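Local coordinates for uncharacterized protein (Mannheimia succiniciproducens, PDB 3KG4), which is a Cas5d endoribonuclease of the CRISPR antiviral system that processes pre-crRNA and does not require a metal cofactor, at residues 31-36 with 114-119; 186-191 with 206-211. All blocks are in the same frame, centred on the assembly; numbering follows the deposited sequence.

Overall arrangement
Both contacts meet at residues 31-36, the segment that leads into helix 35-45. In contact 1 it lies across the inner strand 114-124 close to the centre of the chain; in contact 2 the hairpin of strands 186-195 and 203-211 forms the far end of the same antiparallel sheet. The two centres are about 12 Å apart, and side chains bridge the interval directly. Asp31 OD2 makes a 3.0 Å salt bridge to Arg186 NH1, Met191 CE packs 3.6 Å from Thr34 CG2, and Pro35 CG sits 3.6 Å from Phe206 CE2. The segment thus touches the sheet both at an inner strand and at its edge hairpin.

Contact 1: 31-36 with 114-119; sequences DVITPS and VAYVIE
Ile33 sets its CG2 methyl squarely on the phenol ring of Tyr116, and this CH-pi contact is the heart of the meeting between 31-36 and strand 114-119. Ile33 CG2 stands 3.8 Å from the centroid of the Tyr116 ring and only 6° off its normal, so the methyl is over the middle of the face. The branch is placed there by the Ile33 torsion: CG1 runs anti to the backbone N (chi1 -170°), which leaves CG2 between the backbone N and the carbonyl carbon. Tyr116 CG lies anti to its own carbonyl carbon, and the ring reaches from the strand to beneath the loop.

Apolar contacts widen the patch. The same Ile33 CG2 also meets Ile118 CD1 at 4.3 Å, bringing in the next side chain on this face of the strand. Val32 approaches the ring obliquely, its CB 4.3 Å from Tyr116 CE1.

The polar link runs through a water. It lies 2.6 Å from Tyr116 OH and donates to Asp31 O at 2.7 Å, tying the buried phenol to the loop backbone without a direct bond between the segments. The ring thus meets 31-36 by its face and, through the water, by its hydroxyl.

This is core packing of a helix-entry loop on an inner strand of the antiparallel sheet in a Cas5-family (RAMP clan) chain. Thr34, next after Ile33, is the N-cap of helix 35-45, its OG1 accepting from Ala37 N. Beneath, strand 114-124 runs between strands 7-13 and 51-60. Ile11 from the first and Ile58 from the second also touch Ile33, while Val32 reaches Val60 and Met191, the latter on strand 186-195.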
# COMPACT_ATOMS: atom_id res chain seq x y z
N ASP A 31 -5.60 8.61 -7.19
CA ASP A 31 -5.16 9.68 -6.30
C ASP A 31 -4.26 9.22 -5.17
O ASP A 31 -3.49 10.03 -4.65
CB ASP A 31 -6.37 10.41 -5.65
CG ASP A 31 -7.19 11.17 -6.62
OD1 ASP A 31 -6.96 11.07 -7.84
OD2 ASP A 31 -8.08 11.95 -6.16
N VAL A 32 -4.36 7.95 -4.82
CA VAL A 32 -3.59 7.35 -3.72
C VAL A 32 -3.30 5.89 -4.08
O VAL A 32 -3.88 5.30 -5.00
CB VAL A 32 -4.39 7.36 -2.38
CG1 VAL A 32 -4.84 8.84 -1.98
CG2 VAL A 32 -5.65 6.48 -2.50
N ILE A 33 -2.43 5.30 -3.27
CA ILE A 33 -2.14 3.89 -3.38
C ILE A 33 -3.37 2.99 -3.13
O ILE A 33 -4.22 3.25 -2.25
CB ILE A 33 -0.93 3.54 -2.43
CG1 ILE A 33 -0.44 2.11 -2.69
CG2 ILE A 33 -1.36 3.68 -0.98
CD1 ILE A 33 0.96 1.81 -2.14
N THR A 34 -3.49 1.94 -3.95
CA THR A 34 -4.51 0.95 -3.81
C THR A 34 -4.07 -0.08 -2.78
O THR A 34 -2.88 -0.24 -2.54
CB THR A 34 -4.74 0.21 -5.15
OG1 THR A 34 -3.47 -0.32 -5.61
CG2 THR A 34 -5.31 1.19 -6.23
N PRO A 35 -5.04 -0.80 -2.17
CA PRO A 35 -4.74 -1.93 -1.32
C PRO A 35 -3.87 -2.95 -2.08
O PRO A 35 -2.94 -3.50 -1.53
CB PRO A 35 -6.12 -2.52 -1.04
CG PRO A 35 -7.05 -1.26 -1.10
CD PRO A 35 -6.48 -0.46 -2.18
N SER A 36 -4.22 -3.17 -3.36
CA SER A 36 -3.50 -4.08 -4.25
C SER A 36 -2.00 -3.75 -4.32
O SER A 36 -1.14 -4.63 -4.09
CB SER A 36 -4.14 -4.02 -5.65
OG SER A 36 -3.67 -5.08 -6.45
N VAL A 114 5.00 11.42 -3.00
CA VAL A 114 4.02 10.73 -2.20
C VAL A 114 4.69 10.14 -0.96
O VAL A 114 5.89 9.84 -0.99
CB VAL A 114 3.37 9.53 -2.97
CG1 VAL A 114 2.65 9.99 -4.21
CG2 VAL A 114 4.41 8.47 -3.34
N ALA A 115 3.88 9.93 0.06
CA ALA A 115 4.25 9.15 1.22
C ALA A 115 3.02 8.63 1.92
O ALA A 115 2.03 9.36 2.11
CB ALA A 115 5.09 9.99 2.17
N TYR A 116 3.11 7.38 2.34
CA TYR A 116 2.01 6.73 3.02
C TYR A 116 2.50 5.96 4.24
O TYR A 116 3.67 5.62 4.33
CB TYR A 116 1.28 5.75 2.11
CG TYR A 116 0.96 6.31 0.73
CD1 TYR A 116 -0.19 7.09 0.51
CD2 TYR A 116 1.79 6.08 -0.36
CE1 TYR A 116 -0.45 7.60 -0.72
CE2 TYR A 116 1.50 6.62 -1.62
CZ TYR A 116 0.37 7.35 -1.78
OH TYR A 116 0.07 7.91 -3.01
N VAL A 117 1.56 5.63 5.11
CA VAL A 117 1.72 4.50 6.02
C VAL A 117 0.71 3.45 5.64
O VAL A 117 -0.50 3.73 5.45
CB VAL A 117 1.53 4.88 7.53
CG1 VAL A 117 1.76 3.65 8.41
CG2 VAL A 117 2.51 5.96 7.86
N ILE A 118 1.21 2.22 5.54
CA ILE A 118 0.40 1.03 5.31
C ILE A 118 0.29 0.26 6.60
O ILE A 118 1.32 -0.12 7.20
CB ILE A 118 1.07 0.12 4.29
CG1 ILE A 118 1.35 0.88 2.99
CG2 ILE A 118 0.25 -1.16 4.10
CD1 ILE A 118 0.13 1.64 2.44
N GLU A 119 -0.95 0.05 7.04
CA GLU A 119 -1.22 -0.71 8.23
C GLU A 119 -1.90 -1.99 7.80
O GLU A 119 -2.90 -1.93 7.09
CB GLU A 119 -2.11 0.09 9.17
CG GLU A 119 -2.28 -0.53 10.51
CD GLU A 119 -2.97 0.47 11.49
OE1 GLU A 119 -2.42 1.55 11.76
OE2 GLU A 119 -4.06 0.13 11.99
O HOH W 1 -1.49 9.95 -2.77

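Contact 2: 186-191 with 206-211; sequences RDLGWM and FRAELK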
# COMPACT_ATOMS: atom_id res chain seq x y z
N ARG A 186 -11.83 13.47 2.11
CA ARG A 186 -12.09 13.43 0.67
C ARG A 186 -12.74 12.10 0.27
O ARG A 186 -12.26 11.05 0.63
CB ARG A 186 -10.82 13.56 -0.16
CG ARG A 186 -11.10 13.68 -1.63
CD ARG A 186 -9.85 13.60 -2.52
NE ARG A 186 -9.16 14.88 -2.57
CZ ARG A 186 -8.28 15.23 -3.49
NH1 ARG A 186 -7.96 14.41 -4.48
NH2 ARG A 186 -7.72 16.44 -3.42
N ASP A 187 -13.79 12.17 -0.55
CA ASP A 187 -14.36 10.98 -1.15
C ASP A 187 -13.51 10.66 -2.38
O ASP A 187 -13.54 11.39 -3.36
CB ASP A 187 -15.80 11.25 -1.55
CG ASP A 187 -16.49 10.01 -2.11
OD1 ASP A 187 -15.88 8.90 -2.22
OD2 ASP A 187 -17.67 10.18 -2.46
N LEU A 188 -12.75 9.58 -2.34
CA LEU A 188 -11.92 9.23 -3.51
C LEU A 188 -12.70 8.43 -4.55
O LEU A 188 -12.20 8.17 -5.62
CB LEU A 188 -10.68 8.43 -3.03
CG LEU A 188 -9.76 9.30 -2.15
CD1 LEU A 188 -8.75 8.50 -1.41
CD2 LEU A 188 -9.08 10.35 -3.00
N GLY A 189 -13.93 8.02 -4.24
CA GLY A 189 -14.74 7.29 -5.22
C GLY A 189 -14.37 5.80 -5.25
O GLY A 189 -13.72 5.28 -4.33
N TRP A 190 -14.79 5.13 -6.30
CA TRP A 190 -14.58 3.69 -6.41
C TRP A 190 -13.16 3.41 -6.87
O TRP A 190 -12.65 4.05 -7.79
CB TRP A 190 -15.60 3.11 -7.38
CG TRP A 190 -16.98 3.20 -6.86
CD1 TRP A 190 -17.98 4.07 -7.27
CD2 TRP A 190 -17.54 2.42 -5.82
NE1 TRP A 190 -19.12 3.86 -6.50
CE2 TRP A 190 -18.87 2.86 -5.62
CE3 TRP A 190 -17.06 1.36 -5.03
CZ2 TRP A 190 -19.70 2.27 -4.69
CZ3 TRP A 190 -17.87 0.80 -4.11
CH2 TRP A 190 -19.19 1.25 -3.95
N MET A 191 -12.47 2.52 -6.18
CA MET A 191 -11.06 2.27 -6.49
C MET A 191 -10.89 0.77 -6.45
O MET A 191 -11.58 0.09 -5.69
CB MET A 191 -10.11 2.87 -5.43
CG MET A 191 -9.97 4.40 -5.40
SD MET A 191 -8.61 5.11 -4.38
CE MET A 191 -7.20 4.03 -5.00
N PHE A 206 -13.71 -0.99 -4.15
CA PHE A 206 -14.27 -0.54 -2.86
C PHE A 206 -14.42 0.98 -2.91
O PHE A 206 -13.76 1.67 -3.71
CB PHE A 206 -13.42 -0.97 -1.64
CG PHE A 206 -12.18 -0.17 -1.42
CD1 PHE A 206 -12.02 0.59 -0.26
CD2 PHE A 206 -11.12 -0.16 -2.35
CE1 PHE A 206 -10.88 1.33 -0.03
CE2 PHE A 206 -9.98 0.56 -2.12
CZ PHE A 206 -9.84 1.31 -0.97
N ARG A 207 -15.24 1.49 -2.01
CA ARG A 207 -15.45 2.92 -1.90
C ARG A 207 -14.39 3.48 -0.98
O ARG A 207 -14.40 3.26 0.25
CB ARG A 207 -16.87 3.27 -1.42
CG ARG A 207 -17.18 4.75 -1.50
CD ARG A 207 -16.90 5.37 -2.84
NE ARG A 207 -17.55 6.68 -2.95
CZ ARG A 207 -18.82 6.87 -3.29
NH1 ARG A 207 -19.31 8.12 -3.33
NH2 ARG A 207 -19.60 5.82 -3.58
N ALA A 208 -13.46 4.20 -1.58
CA ALA A 208 -12.32 4.72 -0.86
C ALA A 208 -12.65 6.08 -0.28
O ALA A 208 -12.97 6.99 -1.03
CB ALA A 208 -11.13 4.85 -1.79
N GLU A 209 -12.54 6.23 1.04
CA GLU A 209 -12.81 7.52 1.68
C GLU A 209 -11.69 7.87 2.63
O GLU A 209 -11.33 7.08 3.51
CB GLU A 209 -14.12 7.52 2.41
CG GLU A 209 -14.29 8.85 3.17
CD GLU A 209 -15.65 9.05 3.78
OE1 GLU A 209 -16.44 8.08 3.81
OE2 GLU A 209 -15.90 10.20 4.23
N LEU A 210 -11.13 9.04 2.41
CA LEU A 210 -10.10 9.61 3.26
C LEU A 210 -10.82 10.30 4.43
O LEU A 210 -11.59 11.23 4.21
CB LEU A 210 -9.32 10.60 2.43
CG LEU A 210 -7.91 11.02 2.69
CD1 LEU A 210 -6.97 9.89 3.23
CD2 LEU A 210 -7.41 11.58 1.38
N LYS A 211 -10.62 9.82 5.63
CA LYS A 211 -11.24 10.46 6.82
C LYS A 211 -10.11 10.78 7.77
O LYS A 211 -9.42 9.90 8.24
CB LYS A 211 -12.24 9.56 7.50
CG LYS A 211 -13.40 9.16 6.65
CD LYS A 211 -14.34 8.16 7.39
CE LYS A 211 -15.30 8.87 8.37
NZ LYS A 211 -16.33 7.93 9.02
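A classic beta bulge, with Leu188 and Gly189 set against the single residue Ala208, interrupts the antiparallel hairpin of strands 186-195 and 203-211. Gly189 suits it, because at its positive phi (82°) a CB would jam against the preceding carbonyl oxygen. Ala208 O accepts from Leu188 N and Ala208 N donates to Gly189 O; paired backbone bonds join Arg186 to Leu210 and Met191 to Phe206 on either side of it.

The tightly packed side is mainly apolar. Ala208 CB touches Leu188 CB at 3.8 Å and Met191 SD at 3.6 Å, while Met191 CB reaches Phe206 CE2. Ile215 of strand 214-216 touches Leu188, Phe206 and Leu210; the Arg186 side chain leads away to Asp31.

The other face, Glu209 included, is solvent-exposed; contacts there join Asp187, Trp190 and Arg207. Arg207 CB lies over the six-membered ring of Trp190, and Arg207 CZ makes an off-centre cation-pi contact with the five-membered ring. Bent at chi2 (52°), Arg207 forms a side-on, nearly coplanar salt bridge, NH1 to Asp187 OD2 at 2.8 Å and NE to the syn lone pair of Asp187 OD1. From above the carboxylate plane, Gly189 N also bonds Asp187 OD1 at 2.9 Å, closing an Asx turn.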